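Local coordinates for protein ferric enterobactin receptor PIRA (Pseudomonas aeruginosa, PDB 5FP2) that probably takes up iron-loaded catecholate siderophores such as ferric enterobactin across the outer membrane as a TonB-dependent receptor, at residues Thr162-Thr173 with Thr184-Pro194. Numbering follows the deposited sequence.
Sequences TDRLRGSMTVFT and TRRANFSLSGP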
# COMPACT_ATOMS: atom_id res chain seq x y z
N THR A 162 15.59 -16.94 -5.57
CA THR A 162 16.41 -17.47 -4.50
C THR A 162 17.39 -18.50 -5.06
O THR A 162 17.21 -18.98 -6.18
CB THR A 162 15.52 -18.09 -3.41
OG1 THR A 162 16.32 -18.70 -2.38
CG2 THR A 162 14.56 -19.09 -4.03
N ASP A 163 18.45 -18.79 -4.32
CA ASP A 163 19.53 -19.67 -4.80
C ASP A 163 19.06 -21.13 -4.89
O ASP A 163 19.75 -21.97 -5.47
CB ASP A 163 20.74 -19.57 -3.87
CG ASP A 163 20.38 -19.74 -2.40
OD1 ASP A 163 19.25 -20.18 -2.09
OD2 ASP A 163 21.20 -19.38 -1.53
N ARG A 164 17.90 -21.40 -4.31
CA ARG A 164 17.33 -22.74 -4.28
C ARG A 164 15.91 -22.68 -4.83
O ARG A 164 15.32 -21.61 -4.89
CB ARG A 164 17.31 -23.24 -2.84
CG ARG A 164 18.69 -23.44 -2.22
CD ARG A 164 18.60 -24.06 -0.83
NE ARG A 164 17.78 -23.25 0.09
CZ ARG A 164 17.81 -23.34 1.42
NH1 ARG A 164 18.60 -24.23 2.01
NH2 ARG A 164 17.06 -22.54 2.16
N LEU A 165 15.38 -23.80 -5.32
CA LEU A 165 14.13 -23.78 -6.07
C LEU A 165 12.99 -23.76 -5.09
O LEU A 165 13.06 -24.41 -4.06
CB LEU A 165 14.00 -25.00 -6.99
CG LEU A 165 12.61 -25.22 -7.62
CD1 LEU A 165 12.45 -24.42 -8.90
CD2 LEU A 165 12.30 -26.68 -7.89
N ARG A 166 11.91 -23.08 -5.46
CA ARG A 166 10.89 -22.71 -4.49
C ARG A 166 9.55 -22.62 -5.18
O ARG A 166 9.34 -21.81 -6.07
CB ARG A 166 11.24 -21.37 -3.85
CG ARG A 166 10.57 -21.11 -2.51
CD ARG A 166 10.99 -19.76 -1.92
NE ARG A 166 11.81 -19.94 -0.72
CZ ARG A 166 11.78 -19.16 0.36
NH1 ARG A 166 10.97 -18.10 0.43
NH2 ARG A 166 12.59 -19.43 1.38
N GLY A 167 8.62 -23.45 -4.73
CA GLY A 167 7.25 -23.36 -5.20
C GLY A 167 6.30 -23.20 -4.04
O GLY A 167 6.59 -23.66 -2.94
N SER A 168 5.21 -22.49 -4.28
CA SER A 168 4.04 -22.56 -3.42
C SER A 168 2.74 -22.47 -4.22
O SER A 168 2.67 -21.77 -5.24
CB SER A 168 4.09 -21.46 -2.35
OG SER A 168 3.03 -21.61 -1.42
N MET A 169 1.74 -23.22 -3.76
CA MET A 169 0.35 -22.97 -4.12
C MET A 169 -0.45 -22.57 -2.89
O MET A 169 -0.08 -22.87 -1.76
CB MET A 169 -0.28 -24.23 -4.70
CG MET A 169 0.12 -24.50 -6.14
SD MET A 169 -0.83 -25.87 -6.85
CE MET A 169 -2.49 -25.36 -6.33
N THR A 170 -1.60 -21.95 -3.14
CA THR A 170 -2.57 -21.66 -2.10
C THR A 170 -3.97 -21.74 -2.66
O THR A 170 -4.31 -21.02 -3.60
CB THR A 170 -2.44 -20.22 -1.59
OG1 THR A 170 -1.09 -19.98 -1.17
CG2 THR A 170 -3.40 -20.00 -0.43
N VAL A 171 -4.84 -22.49 -1.99
CA VAL A 171 -6.25 -22.37 -2.27
C VAL A 171 -7.02 -21.81 -1.08
O VAL A 171 -6.84 -22.24 0.06
CB VAL A 171 -6.87 -23.71 -2.69
CG1 VAL A 171 -8.16 -23.44 -3.44
CG2 VAL A 171 -5.89 -24.49 -3.54
N PHE A 172 -7.91 -20.87 -1.37
CA PHE A 172 -8.71 -20.24 -0.34
C PHE A 172 -10.14 -20.14 -0.81
O PHE A 172 -10.40 -19.83 -1.98
CB PHE A 172 -8.18 -18.84 -0.06
CG PHE A 172 -9.02 -18.05 0.90
CD1 PHE A 172 -10.13 -17.35 0.45
CD2 PHE A 172 -8.71 -18.01 2.24
CE1 PHE A 172 -10.89 -16.60 1.31
CE2 PHE A 172 -9.48 -17.28 3.13
CZ PHE A 172 -10.57 -16.56 2.66
N THR A 173 -11.07 -20.33 0.12
CA THR A 173 -12.47 -20.28 -0.20
C THR A 173 -13.25 -19.76 1.00
O THR A 173 -13.08 -20.22 2.13
CB THR A 173 -12.99 -21.65 -0.66
OG1 THR A 173 -14.42 -21.65 -0.68
CG2 THR A 173 -12.50 -22.74 0.28
N THR A 184 -16.56 -17.06 -2.53
CA THR A 184 -15.31 -16.75 -3.19
C THR A 184 -14.36 -17.93 -3.15
O THR A 184 -14.26 -18.65 -2.17
CB THR A 184 -14.61 -15.53 -2.57
OG1 THR A 184 -15.39 -14.36 -2.83
CG2 THR A 184 -13.25 -15.33 -3.17
N ARG A 185 -13.75 -18.20 -4.29
CA ARG A 185 -12.60 -19.09 -4.35
C ARG A 185 -11.45 -18.36 -5.01
O ARG A 185 -11.62 -17.75 -6.06
CB ARG A 185 -12.92 -20.35 -5.14
CG ARG A 185 -11.82 -21.38 -5.05
CD ARG A 185 -12.18 -22.60 -5.90
NE ARG A 185 -13.33 -23.31 -5.36
CZ ARG A 185 -13.29 -24.08 -4.27
NH1 ARG A 185 -12.16 -24.21 -3.57
NH2 ARG A 185 -14.40 -24.71 -3.87
N ARG A 186 -10.31 -18.34 -4.33
CA ARG A 186 -9.09 -17.88 -4.97
C ARG A 186 -7.95 -18.88 -4.80
O ARG A 186 -8.05 -19.84 -4.05
CB ARG A 186 -8.70 -16.49 -4.48
CG ARG A 186 -8.54 -16.34 -2.98
CD ARG A 186 -7.99 -14.98 -2.60
NE ARG A 186 -7.61 -14.98 -1.20
CZ ARG A 186 -6.44 -15.39 -0.72
NH1 ARG A 186 -5.43 -15.67 -1.53
NH2 ARG A 186 -6.24 -15.39 0.61
N ALA A 187 -6.90 -18.67 -5.57
CA ALA A 187 -5.99 -19.74 -5.97
C ALA A 187 -4.75 -19.08 -6.54
O ALA A 187 -4.86 -18.23 -7.42
CB ALA A 187 -6.63 -20.61 -7.03
N ASN A 188 -3.59 -19.39 -5.99
CA ASN A 188 -2.36 -18.79 -6.46
C ASN A 188 -1.12 -19.59 -6.15
O ASN A 188 -1.13 -20.53 -5.36
CB ASN A 188 -2.21 -17.39 -5.88
CG ASN A 188 -2.53 -17.35 -4.38
OD1 ASN A 188 -1.73 -17.78 -3.53
ND2 ASN A 188 -3.71 -16.87 -4.06
N PHE A 189 -0.05 -19.23 -6.83
CA PHE A 189 1.17 -20.04 -6.87
C PHE A 189 2.32 -19.06 -6.91
O PHE A 189 2.18 -17.94 -7.43
CB PHE A 189 1.20 -20.94 -8.13
CG PHE A 189 1.56 -20.21 -9.38
CD1 PHE A 189 2.87 -19.78 -9.61
CD2 PHE A 189 0.58 -19.86 -10.31
CE1 PHE A 189 3.18 -18.97 -10.69
CE2 PHE A 189 0.91 -19.14 -11.46
CZ PHE A 189 2.20 -18.67 -11.63
N SER A 190 3.46 -19.47 -6.38
CA SER A 190 4.68 -18.76 -6.66
C SER A 190 5.83 -19.73 -6.88
O SER A 190 6.15 -20.52 -6.00
CB SER A 190 5.03 -17.83 -5.52
OG SER A 190 6.45 -17.70 -5.46
N LEU A 191 6.48 -19.61 -8.02
CA LEU A 191 7.64 -20.43 -8.33
C LEU A 191 8.86 -19.52 -8.48
O LEU A 191 8.77 -18.40 -8.99
CB LEU A 191 7.40 -21.19 -9.63
CG LEU A 191 8.42 -22.28 -9.97
CD1 LEU A 191 8.36 -23.41 -8.96
CD2 LEU A 191 8.20 -22.82 -11.36
N SER A 192 9.99 -19.96 -7.94
CA SER A 192 11.20 -19.15 -7.97
C SER A 192 12.44 -20.03 -7.78
O SER A 192 12.40 -21.05 -7.10
CB SER A 192 11.15 -18.04 -6.89
OG SER A 192 11.60 -18.49 -5.61
N GLY A 193 13.55 -19.59 -8.35
CA GLY A 193 14.75 -20.42 -8.33
C GLY A 193 15.85 -19.98 -9.28
O GLY A 193 15.76 -18.93 -9.92
N PRO A 194 16.93 -20.75 -9.32
CA PRO A 194 18.01 -20.39 -10.21
C PRO A 194 17.90 -21.10 -11.53
O PRO A 194 17.36 -22.21 -11.58
CB PRO A 194 19.25 -20.88 -9.46
CG PRO A 194 18.76 -22.05 -8.68
CD PRO A 194 17.32 -21.79 -8.36
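R185 meets T173 and V171 at the start of the second strand of an antiparallel hairpin, its NH1 lying 4.0 Å from T173 CB and 4.1 Å from V171 CG1. On the other face, R186 spreads its guanidinium against one side of the F172 ring, with centres 4.6 Å apart and planes at 20°, a cation-pi stack offset toward F172 CB and CG. Tucked over its own backbone (chi1 56°) and then extended, the side chain brings NH2 over the ring face; NH1 forms a salt bridge with E129 and NH2 a hydrogen bond to P53 O, both on the plug side. The backbones of R186 and F172 exchange two hydrogen bonds, F172 N to R186 O being nearly straight at 170°. N188 pairs likewise with T170 and lies alongside it; N188 ND2 bonds weakly to E129, while T170 OG1 is hydrogen-bonded to T714 of the closing strand. On the outward face F189 CB lies 4.2 Å from M169 CG. L191 CD1 packs against G167 CA at 3.9 Å, and S192 OG rests 3.4 Å from R166 CB. The inward face is thus polar apart from F172, with E129 shared by R186 and N188 linking wall to plug; the outward face is mostly apolar, as expected of a membrane barrel, R185 and T173 excepted.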